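Uncharacterized protein Sortase B (Clostridium perfringens, PDB 5YFK) is a sortase B, probably a cysteine transpeptidase that joins sorting-signal proteins to the cell wall. Local coordinates at residues E175-E178 and K179-E183. The protein carries 1 engineered substitution. Residues are numbered along the deposited sequence; the frame is centred on the assembly and turned at random.
Sequences EDYE and KYLKE
In Tyr-177 a chi1 of -175° places CG opposite the backbone N, and the ring projects out from the helix, nearly across its axis; Leu-181, one turn later, has CG beside its own N (chi1 -68°) and bends back to meet it. Methyl CD1 of Leu-181 sits over one face of the phenol, 3.9 Å from the ring centroid and displaced toward the rim at CE2, a CH-pi contact between residues i and i+4. CD2 lies farther out, 3.8 Å from the hydroxyl oxygen OH of Tyr-177. Beneath the side chains, Leu-181 N donates to Tyr-177 O at 2.9 Å, part of a run of regular alpha-helical bonds. On the exposed side, the Lys-179 chain, bent at chi3 and chi4, brings NZ to 4.2 Å from Asp-176 OD1, beyond a salt bridge. The helix is amphipathic: Tyr-177, Tyr-180 and Leu-181 are buried, whereas Glu-175, Lys-179 and Lys-182 are exposed. The three buried residues all reach Ile-203 of strand 203-210, and both tyrosine rings meet Phe-171. The Tyr-177 hydroxyl is hydrogen-bonded to Asp-201 O, tying helix 174-186 to the segment leading into that strand of the sortase beta-sheet.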
loop_
_atom_site.group_PDB
_atom_site.type_symbol
_atom_site.label_atom_id
_atom_site.label_comp_id
_atom_site.label_asym_id
_atom_site.label_seq_id
_atom_site.Cartn_x
_atom_site.Cartn_y
_atom_site.Cartn_z
ATOM N N GLU A 175 -14.434 -19.683 -3.445
ATOM C CA GLU A 175 -14.966 -19.401 -4.781
ATOM C C GLU A 175 -15.105 -17.890 -5.032
ATOM O O GLU A 175 -14.781 -17.379 -6.124
ATOM C CB GLU A 175 -16.346 -20.080 -4.919
ATOM C CG GLU A 175 -17.073 -19.818 -6.228
ATOM C CD GLU A 175 -18.405 -20.558 -6.321
ATOM O OE1 GLU A 175 -18.490 -21.689 -5.791
ATOM O OE2 GLU A 175 -19.368 -20.007 -6.906
ATOM N N ASP A 176 -15.678 -17.198 -4.058
ATOM C CA ASP A 176 -15.872 -15.750 -4.136
ATOM C C ASP A 176 -14.532 -15.037 -4.223
ATOM O O ASP A 176 -14.381 -14.076 -4.965
ATOM C CB ASP A 176 -16.625 -15.249 -2.907
ATOM C CG ASP A 176 -18.094 -15.668 -2.896
ATOM O OD1 ASP A 176 -18.551 -16.324 -3.861
ATOM O OD2 ASP A 176 -18.798 -15.318 -1.923
ATOM N N TYR A 177 -13.548 -15.536 -3.483
ATOM C CA TYR A 177 -12.193 -14.955 -3.515
ATOM C C TYR A 177 -11.504 -15.230 -4.839
ATOM O O TYR A 177 -10.827 -14.367 -5.397
ATOM C CB TYR A 177 -11.367 -15.536 -2.385
ATOM C CG TYR A 177 -9.979 -14.930 -2.242
ATOM C CD1 TYR A 177 -9.779 -13.559 -2.323
ATOM C CD2 TYR A 177 -8.869 -15.744 -2.137
ATOM C CE1 TYR A 177 -8.520 -13.009 -2.133
ATOM C CE2 TYR A 177 -7.605 -15.213 -2.006
ATOM C CZ TYR A 177 -7.432 -13.846 -1.986
ATOM O OH TYR A 177 -6.143 -13.345 -1.916
ATOM N N GLU A 178 -11.623 -16.454 -5.329
ATOM C CA GLU A 178 -11.039 -16.771 -6.596
ATOM C C GLU A 178 -11.612 -15.857 -7.694
ATOM O O GLU A 178 -10.896 -15.355 -8.560
ATOM C CB GLU A 178 -11.279 -18.235 -6.942
ATOM C CG GLU A 178 -10.642 -18.646 -8.257
ATOM C CD GLU A 178 -9.125 -18.521 -8.258
ATOM O OE1 GLU A 178 -8.532 -18.316 -7.179
ATOM O OE2 GLU A 178 -8.513 -18.624 -9.343
ATOM N N LYS A 179 -12.910 -15.628 -7.624
ATOM C CA LYS A 179 -13.580 -14.760 -8.583
ATOM C C LYS A 179 -12.988 -13.345 -8.501
ATOM O O LYS A 179 -12.770 -12.681 -9.523
ATOM C CB LYS A 179 -15.076 -14.732 -8.267
ATOM C CG LYS A 179 -15.888 -13.784 -9.145
ATOM C CD LYS A 179 -17.389 -14.041 -9.023
ATOM C CE LYS A 179 -18.091 -12.945 -8.225
ATOM N NZ LYS A 179 -18.566 -13.424 -6.893
ATOM N N TYR A 180 -12.810 -12.857 -7.272
ATOM C CA TYR A 180 -12.173 -11.544 -7.058
ATOM C C TYR A 180 -10.769 -11.451 -7.651
ATOM O O TYR A 180 -10.419 -10.466 -8.328
ATOM C CB TYR A 180 -12.105 -11.235 -5.562
ATOM C CG TYR A 180 -11.634 -9.822 -5.273
ATOM C CD1 TYR A 180 -12.491 -8.736 -5.428
ATOM C CD2 TYR A 180 -10.333 -9.565 -4.855
ATOM C CE1 TYR A 180 -12.100 -7.461 -5.063
ATOM C CE2 TYR A 180 -9.917 -8.284 -4.515
ATOM C CZ TYR A 180 -10.786 -7.227 -4.657
ATOM O OH TYR A 180 -10.372 -5.937 -4.362
ATOM N N LEU A 181 -9.959 -12.478 -7.416
ATOM C CA LEU A 181 -8.595 -12.503 -7.922
ATOM C C LEU A 181 -8.605 -12.429 -9.443
ATOM O O LEU A 181 -7.832 -11.691 -10.042
ATOM C CB LEU A 181 -7.854 -13.758 -7.456
ATOM C CG LEU A 181 -7.572 -13.783 -5.944
ATOM C CD1 LEU A 181 -6.870 -15.058 -5.529
ATOM C CD2 LEU A 181 -6.751 -12.564 -5.557
ATOM N N LYS A 182 -9.451 -13.241 -10.060
ATOM C CA LYS A 182 -9.599 -13.251 -11.528
ATOM C C LYS A 182 -9.992 -11.882 -12.096
ATOM O O LYS A 182 -9.373 -11.399 -13.069
ATOM C CB LYS A 182 -10.604 -14.342 -11.942
ATOM C CG LYS A 182 -11.049 -14.289 -13.403
ATOM C CD LYS A 182 -11.384 -15.673 -13.930
ATOM C CE LYS A 182 -12.757 -15.734 -14.571
ATOM N NZ LYS A 182 -13.082 -17.139 -14.953
ATOM N N GLU A 183 -10.909 -11.201 -11.408
ATOM C CA GLU A 183 -11.328 -9.866 -11.809
ATOM C C GLU A 183 -10.131 -8.920 -11.739
ATOM O O GLU A 183 -9.904 -8.140 -12.652
ATOM C CB GLU A 183 -12.441 -9.336 -10.898
ATOM C CG GLU A 183 -12.592 -7.816 -10.933
ATOM C CD GLU A 183 -13.480 -7.224 -9.829
ATOM O OE1 GLU A 183 -13.154 -7.378 -8.620
ATOM O OE2 GLU A 183 -14.351 -6.381 -10.177
HETATM O O HOH W 1 -15.861 -12.126 -5.610
#